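Local coordinates for protein cortical-lytic enzyme (Bacillus cereus, PDB 4S3J) that acts as an N-acetylglucosaminidase that breaks down partially degraded cortex peptidoglycan, recognising muramic acid delta-lactam, during germination of Bacillus spores, at residues A75-V80 with Y96-T101; I116-S121 with P152-K157. All blocks are in the same frame, centred on the assembly; numbering follows the deposited sequence.

Interaction 1. Residues A75-V80 with Y96-T101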
ATOM      1  N   ALA A  75     -24.663  15.277   4.088  1.00 25.87           N
ATOM      2  CA  ALA A  75     -26.013  15.813   4.313  1.00 22.88           C
ATOM      3  C   ALA A  75     -27.085  14.765   4.057  1.00 28.84           C
ATOM      4  O   ALA A  75     -28.092  14.729   4.757  1.00 30.05           O
ATOM      5  CB  ALA A  75     -26.265  17.029   3.432  1.00 24.92           C
ATOM      6  N   SER A  76     -26.900  13.939   3.029  1.00 25.48           N
ATOM      7  CA  SER A  76     -27.878  12.899   2.712  1.00 26.25           C
ATOM      8  C   SER A  76     -27.918  11.827   3.791  1.00 27.16           C
ATOM      9  O   SER A  76     -28.984  11.371   4.177  1.00 24.46           O
ATOM     10  CB  SER A  76     -27.577  12.253   1.365  1.00 27.68           C
ATOM     11  OG  SER A  76     -27.558  13.225   0.334  1.00 47.45           O
ATOM     12  N   LEU A  77     -26.748  11.410   4.262  1.00 25.53           N
ATOM     13  CA  LEU A  77     -26.679  10.387   5.317  1.00 19.86           C
ATOM     14  C   LEU A  77     -27.325  10.882   6.589  1.00 23.14           C
ATOM     15  O   LEU A  77     -28.076  10.156   7.233  1.00 23.17           O
ATOM     16  CB  LEU A  77     -25.223  10.010   5.587  1.00 18.28           C
ATOM     17  CG  LEU A  77     -24.962   9.014   6.714  1.00 18.59           C
ATOM     18  CD1 LEU A  77     -25.577   7.683   6.382  1.00 25.50           C
ATOM     19  CD2 LEU A  77     -23.432   8.849   6.941  1.00 22.22           C
ATOM     20  N   ALA A  78     -27.043  12.130   6.949  1.00 25.83           N
ATOM     21  CA  ALA A  78     -27.624  12.721   8.154  1.00 27.55           C
ATOM     22  C   ALA A  78     -29.143  12.840   8.010  1.00 26.71           C
ATOM     23  O   ALA A  78     -29.898  12.434   8.898  1.00 26.94           O
ATOM     24  CB  ALA A  78     -26.998  14.083   8.428  1.00 26.11           C
ATOM     25  N   LYS A  79     -29.590  13.393   6.892  1.00 22.98           N
ATOM     26  CA  LYS A  79     -31.025  13.588   6.676  1.00 26.57           C
ATOM     27  C   LYS A  79     -31.813  12.280   6.746  1.00 23.51           C
ATOM     28  O   LYS A  79     -32.856  12.220   7.407  1.00 24.96           O
ATOM     29  CB  LYS A  79     -31.264  14.297   5.344  1.00 24.90           C
ATOM     30  CG  LYS A  79     -32.718  14.415   4.944  1.00 31.36           C
ATOM     31  CD  LYS A  79     -32.919  15.359   3.761  1.00 37.76           C
ATOM     32  CE  LYS A  79     -34.359  15.281   3.254  1.00 63.78           C
ATOM     33  NZ  LYS A  79     -35.373  15.378   4.346  1.00 73.93           N
ATOM     34  N   VAL A  80     -31.340  11.230   6.086  1.00 23.75           N
ATOM     35  CA  VAL A  80     -32.166  10.030   5.976  1.00 20.02           C
ATOM     36  C   VAL A  80     -32.272   9.310   7.326  1.00 24.42           C
ATOM     37  O   VAL A  80     -33.157   8.469   7.521  1.00 28.03           O
ATOM     38  CB  VAL A  80     -31.634   9.076   4.877  1.00 23.29           C
ATOM     39  CG1 VAL A  80     -30.340   8.370   5.302  1.00 22.29           C
ATOM     40  CG2 VAL A  80     -32.709   8.064   4.502  1.00 25.78           C
ATOM     41  N   TYR A  96     -29.219   3.857   8.492  1.00 18.34           N
ATOM     42  CA  TYR A  96     -29.538   3.573   7.107  1.00 19.47           C
ATOM     43  C   TYR A  96     -28.503   4.314   6.243  1.00 16.52           C
ATOM     44  O   TYR A  96     -28.272   5.516   6.442  1.00 21.15           O
ATOM     45  CB  TYR A  96     -30.964   4.015   6.738  1.00 19.55           C
ATOM     46  CG  TYR A  96     -31.294   3.709   5.298  1.00 17.31           C
ATOM     47  CD1 TYR A  96     -30.992   4.598   4.297  1.00 21.28           C
ATOM     48  CD2 TYR A  96     -31.861   2.491   4.941  1.00 20.08           C
ATOM     49  CE1 TYR A  96     -31.257   4.304   2.973  1.00 20.96           C
ATOM     50  CE2 TYR A  96     -32.126   2.180   3.618  1.00 17.97           C
ATOM     51  CZ  TYR A  96     -31.805   3.101   2.633  1.00 20.39           C
ATOM     52  OH  TYR A  96     -32.046   2.836   1.297  1.00 24.96           O
ATOM     53  N   VAL A  97     -27.881   3.600   5.311  1.00 19.43           N
ATOM     54  CA  VAL A  97     -26.829   4.169   4.460  1.00 20.36           C
ATOM     55  C   VAL A  97     -27.252   4.097   2.988  1.00 19.98           C
ATOM     56  O   VAL A  97     -27.368   3.006   2.429  1.00 24.39           O
ATOM     57  CB  VAL A  97     -25.483   3.442   4.646  1.00 20.46           C
ATOM     58  CG1 VAL A  97     -24.374   4.110   3.818  1.00 20.34           C
ATOM     59  CG2 VAL A  97     -25.057   3.445   6.086  1.00 18.18           C
ATOM     60  N   PRO A  98     -27.526   5.251   2.361  1.00 21.27           N
ATOM     61  CA  PRO A  98     -27.915   5.192   0.946  1.00 30.70           C
ATOM     62  C   PRO A  98     -26.793   4.663   0.072  1.00 34.56           C
ATOM     63  O   PRO A  98     -25.645   4.670   0.523  1.00 26.07           O
ATOM     64  CB  PRO A  98     -28.208   6.651   0.591  1.00 27.64           C
ATOM     65  CG  PRO A  98     -28.470   7.334   1.901  1.00 28.28           C
ATOM     66  CD  PRO A  98     -27.627   6.613   2.910  1.00 22.35           C
ATOM     67  N   LYS A  99     -27.139   4.148  -1.109  1.00 28.52           N
ATOM     68  CA  LYS A  99     -26.160   3.697  -2.089  1.00 36.97           C
ATOM     69  C   LYS A  99     -25.286   4.899  -2.458  1.00 30.28           C
ATOM     70  O   LYS A  99     -25.805   5.974  -2.774  1.00 30.55           O
ATOM     71  CB  LYS A  99     -26.864   3.105  -3.324  1.00 53.01           C
ATOM     72  CG  LYS A  99     -25.920   2.575  -4.397  1.00 75.54           C
ATOM     73  CD  LYS A  99     -26.643   2.079  -5.661  1.00104.60           C
ATOM     74  CE  LYS A  99     -25.649   1.554  -6.709  1.00 98.11           C
ATOM     75  NZ  LYS A  99     -26.261   0.963  -7.930  1.00 89.17           N
ATOM     76  N   GLY A 100     -23.968   4.726  -2.428  1.00 27.85           N
ATOM     77  CA  GLY A 100     -23.066   5.828  -2.732  1.00 34.23           C
ATOM     78  C   GLY A 100     -22.589   5.722  -4.162  1.00 27.91           C
ATOM     79  O   GLY A 100     -23.008   4.811  -4.873  1.00 31.96           O
ATOM     80  N   THR A 101     -21.748   6.658  -4.604  1.00 26.29           N
ATOM     81  CA  THR A 101     -21.154   6.556  -5.938  1.00 22.72           C
ATOM     82  C   THR A 101     -19.632   6.427  -5.823  1.00 21.83           C
ATOM     83  O   THR A 101     -18.947   7.351  -5.375  1.00 25.30           O
ATOM     84  CB  THR A 101     -21.516   7.763  -6.808  1.00 36.89           C
ATOM     85  OG1 THR A 101     -20.933   8.943  -6.248  1.00 75.54           O
ATOM     86  CG2 THR A 101     -23.025   7.928  -6.870  1.00 26.01           C
TER
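In the second LysM domain, helix 74-80, the second helix of the βααβ fold, packs against the chain leaving strand 94-96. V80 is the side chain to follow. Its CB points toward Y96 and P98, and from there the two branches part. CG1 takes the crowded place between the backbone N and the carbonyl carbon (chi1 73°), which puts it 3.7 Å from the carbonyl O of Y96. The same methyl reaches the pyrrolidine ring, with CG1 of V80 4.0 Å from CG of P98. CG2, anti to the backbone N, comes obliquely onto the tyrosine ring and stops 3.9 Å from CD1 of Y96; the two side chains cross at about a right angle.

One turn back, L77 has its CG anti to its own N (chi1 177°) and chi2 at 64°, and with both torsions CD1 comes in toward the segment although the CB itself does not aim at it. That methyl sits 4.2 Å from CD of P98 and 4.3 Å from CG2 of V97. No hydrogen bond joins the two segments, but N81 bridges them from just beyond, its ND2 donating to L77 O while its OD1 accepts from Y96 N. I66 and S67 of helix 63-70 also touch L77. The closest approach across the contact is CD1 of L77 to the carbonyl O of Y96, 3.5 Å.

Interaction 2. Residues I116-S121 with P152-K157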
ATOM      1  N   ILE A 116      15.541 -18.113  -5.927  1.00 27.76           N
ATOM      2  CA  ILE A 116      15.508 -18.537  -7.314  1.00 26.35           C
ATOM      3  C   ILE A 116      15.418 -20.055  -7.333  1.00 34.47           C
ATOM      4  O   ILE A 116      16.305 -20.723  -6.792  1.00 39.20           O
ATOM      5  CB  ILE A 116      16.763 -18.076  -8.103  1.00 42.06           C
ATOM      6  CG1 ILE A 116      16.921 -16.554  -8.035  1.00 54.38           C
ATOM      7  CG2 ILE A 116      16.675 -18.517  -9.564  1.00 48.47           C
ATOM      8  CD1 ILE A 116      18.282 -16.053  -8.489  1.00 60.27           C
ATOM      9  N   PRO A 117      14.336 -20.607  -7.918  1.00 32.76           N
ATOM     10  CA  PRO A 117      13.169 -19.935  -8.510  1.00 31.92           C
ATOM     11  C   PRO A 117      12.264 -19.259  -7.479  1.00 27.39           C
ATOM     12  O   PRO A 117      12.439 -19.461  -6.285  1.00 27.41           O
ATOM     13  CB  PRO A 117      12.425 -21.074  -9.216  1.00 36.01           C
ATOM     14  CG  PRO A 117      12.819 -22.294  -8.477  1.00 40.10           C
ATOM     15  CD  PRO A 117      14.237 -22.073  -8.035  1.00 36.50           C
ATOM     16  N   ILE A 118      11.314 -18.461  -7.957  1.00 25.93           N
ATOM     17  CA  ILE A 118      10.357 -17.790  -7.084  1.00 22.74           C
ATOM     18  C   ILE A 118       9.529 -18.841  -6.348  1.00 24.07           C
ATOM     19  O   ILE A 118       9.096 -19.825  -6.946  1.00 26.32           O
ATOM     20  CB  ILE A 118       9.416 -16.863  -7.872  1.00 20.06           C
ATOM     21  CG1 ILE A 118      10.198 -15.845  -8.697  1.00 28.28           C
ATOM     22  CG2 ILE A 118       8.463 -16.105  -6.929  1.00 20.17           C
ATOM     23  CD1 ILE A 118       9.338 -15.116  -9.725  1.00 33.93           C
ATOM     24  N   LYS A 119       9.297 -18.628  -5.058  1.00 24.01           N
ATOM     25  CA  LYS A 119       8.475 -19.556  -4.285  1.00 27.33           C
ATOM     26  C   LYS A 119       7.073 -19.700  -4.878  1.00 23.48           C
ATOM     27  O   LYS A 119       6.450 -18.727  -5.310  1.00 22.73           O
ATOM     28  CB  LYS A 119       8.358 -19.102  -2.826  1.00 30.59           C
ATOM     29  CG  LYS A 119       9.639 -19.251  -2.005  1.00 34.72           C
ATOM     30  CD  LYS A 119       9.415 -18.759  -0.585  1.00 46.77           C
ATOM     31  CE  LYS A 119      10.728 -18.600   0.159  1.00 65.86           C
ATOM     32  NZ  LYS A 119      10.531 -17.945   1.479  1.00 79.44           N
ATOM     33  N   GLU A 120       6.582 -20.932  -4.877  1.00 20.03           N
ATOM     34  CA  GLU A 120       5.236 -21.216  -5.348  1.00 20.82           C
ATOM     35  C   GLU A 120       4.189 -20.386  -4.597  1.00 20.54           C
ATOM     36  O   GLU A 120       3.262 -19.862  -5.199  1.00 18.62           O
ATOM     37  CB  GLU A 120       4.954 -22.708  -5.168  1.00 19.57           C
ATOM     38  CG  GLU A 120       3.619 -23.200  -5.704  1.00 28.39           C
ATOM     39  CD  GLU A 120       3.365 -24.665  -5.352  1.00 28.82           C
ATOM     40  OE1 GLU A 120       4.248 -25.297  -4.741  1.00 29.02           O
ATOM     41  OE2 GLU A 120       2.283 -25.192  -5.678  1.00 25.89           O
ATOM     42  N   SER A 121       4.373 -20.218  -3.289  1.00 23.06           N
ATOM     43  CA  SER A 121       3.412 -19.471  -2.481  1.00 21.23           C
ATOM     44  C   SER A 121       3.332 -18.017  -2.946  1.00 15.52           C
ATOM     45  O   SER A 121       2.273 -17.398  -2.939  1.00 18.96           O
ATOM     46  CB  SER A 121       3.799 -19.563  -0.994  1.00 21.19           C
ATOM     47  OG  SER A 121       5.123 -19.105  -0.809  1.00 23.97           O
ATOM     48  N   PRO A 152      15.472  -9.988 -13.642  1.00 22.71           N
ATOM     49  CA  PRO A 152      15.120 -10.917 -12.559  1.00 21.23           C
ATOM     50  C   PRO A 152      14.545 -12.232 -13.083  1.00 25.17           C
ATOM     51  O   PRO A 152      14.099 -12.293 -14.222  1.00 22.94           O
ATOM     52  CB  PRO A 152      14.074 -10.148 -11.763  1.00 21.50           C
ATOM     53  CG  PRO A 152      13.457  -9.228 -12.740  1.00 20.99           C
ATOM     54  CD  PRO A 152      14.550  -8.840 -13.700  1.00 19.34           C
ATOM     55  N   THR A 153      14.538 -13.270 -12.247  1.00 24.13           N
ATOM     56  CA  THR A 153      14.170 -14.594 -12.724  1.00 21.10           C
ATOM     57  C   THR A 153      12.695 -14.660 -13.116  1.00 25.98           C
ATOM     58  O   THR A 153      11.866 -13.964 -12.533  1.00 23.57           O
ATOM     59  CB  THR A 153      14.475 -15.675 -11.649  1.00 31.93           C
ATOM     60  OG1 THR A 153      14.232 -16.976 -12.190  1.00 44.20           O
ATOM     61  CG2 THR A 153      13.630 -15.476 -10.394  1.00 28.76           C
ATOM     62  N   GLU A 154      12.386 -15.477 -14.122  1.00 27.03           N
ATOM     63  CA  GLU A 154      11.006 -15.774 -14.517  1.00 24.84           C
ATOM     64  C   GLU A 154      10.202 -14.518 -14.862  1.00 21.38           C
ATOM     65  O   GLU A 154       9.002 -14.431 -14.572  1.00 24.97           O
ATOM     66  CB  GLU A 154      10.317 -16.559 -13.391  1.00 34.57           C
ATOM     67  CG  GLU A 154      11.058 -17.842 -13.001  1.00 36.47           C
ATOM     68  CD  GLU A 154      10.475 -18.510 -11.760  1.00 47.38           C
ATOM     69  OE1 GLU A 154       9.260 -18.785 -11.731  1.00 49.38           O
ATOM     70  OE2 GLU A 154      11.244 -18.736 -10.801  1.00 58.39           O
ATOM     71  N   THR A 155      10.857 -13.550 -15.503  1.00 26.65           N
ATOM     72  CA  THR A 155      10.183 -12.304 -15.865  1.00 25.25           C
ATOM     73  C   THR A 155       9.013 -12.557 -16.801  1.00 26.70           C
ATOM     74  O   THR A 155       7.955 -11.972 -16.629  1.00 24.09           O
ATOM     75  CB  THR A 155      11.161 -11.291 -16.515  1.00 24.26           C
ATOM     76  OG1 THR A 155      12.070 -10.820 -15.517  1.00 25.41           O
ATOM     77  CG2 THR A 155      10.439 -10.091 -17.039  1.00 30.17           C
ATOM     78  N   ALA A 156       9.189 -13.420 -17.798  1.00 32.03           N
ATOM     79  CA  ALA A 156       8.114 -13.677 -18.756  1.00 30.17           C
ATOM     80  C   ALA A 156       6.881 -14.253 -18.059  1.00 25.58           C
ATOM     81  O   ALA A 156       5.751 -13.902 -18.399  1.00 28.64           O
ATOM     82  CB  ALA A 156       8.589 -14.613 -19.858  1.00 30.09           C
ATOM     83  N   LYS A 157       7.100 -15.153 -17.107  1.00 28.78           N
ATOM     84  CA  LYS A 157       6.006 -15.753 -16.342  1.00 28.24           C
ATOM     85  C   LYS A 157       5.186 -14.698 -15.605  1.00 22.89           C
ATOM     86  O   LYS A 157       3.949 -14.727 -15.621  1.00 25.32           O
ATOM     87  CB  LYS A 157       6.556 -16.770 -15.331  1.00 32.60           C
ATOM     88  CG  LYS A 157       5.490 -17.455 -14.461  1.00 34.20           C
ATOM     89  CD  LYS A 157       6.088 -18.440 -13.454  1.00 48.82           C
ATOM     90  CE  LYS A 157       6.755 -19.630 -14.135  1.00 67.86           C
ATOM     91  NZ  LYS A 157       7.296 -20.612 -13.153  1.00 69.73           N
TER
HETATM   92  O   HOH W   1       8.607 -20.209  -9.490  1.00 36.19           O
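The carboxylate of E154 carries this contact. Its OE2 accepts the backbone N-H of I118 across 2.9 Å, in a fairly straight bond (159° at the hydrogen) that arrives from above the carboxylate plane. The same oxygen presses on the neighbouring proline, with E154 OE2 only 3.1 Å from CB of P117, a tight fit. OE1 works through a water: the water gives one hydrogen to E154 OE1 at 2.7 Å and the other to the carbonyl O of I118 at 2.6 Å, so both backbone polar atoms of I118 are tied to one side chain. Beside this polar grip, CG1 of I118 lies 3.8 Å from CG2 of T153, the two side chains running past each other in opposite directions. I116 passes T153 in the same manner, its CG2 at 3.9 Å from T153 OG1.

Segment 116-121 follows strand 104-111, while 152-157 follows the short strand 149-150, which turns back antiparallel on 135-143; strands 104-111 and 135-143 are parallel neighbours in the family 18 TIM barrel. The contact joins the connections before helices 120-129 and 155-164, against Y138 and F141 of strand 135-143.

Further out, a type II turn from P152 to T155 presents the acid. E154 sits in its left-handed position (phi 57°, psi 38°) and is also the N-cap residue of helix 155-164. T155 OG1 donates to P152 O at 2.8 Å, across the turn. K157, one turn on, forms a salt bridge with its NZ 3.0 Å from E154 OE1, which together with the nearby helix start would be expected to keep the acid ionised. Y138 donates its OH to T153 O and packs against I118; a cis peptide precedes P117 in the loop that carries I118.

The two contacts belong to different modules and do not touch: their centres lie about 47 Å apart, nearest atoms about 32 Å, on opposite sides of the chain's centre. Interaction 1 is complete before interaction 2 begins along the chain, one in the second LysM domain, the other in the glycosyl hydrolase barrel. Measured between centres, interaction 1 is about 29 Å and interaction 2 about 22 Å from the middle of the chain. Neither includes the probable proton donor, E220, which follows strand 214-218; both lie away from that site. A 1,2-ethanediol, probably from the crystallisation liquor, lies about 3 Å from the V97 side chain in interaction 1, though such molecules often mark pockets.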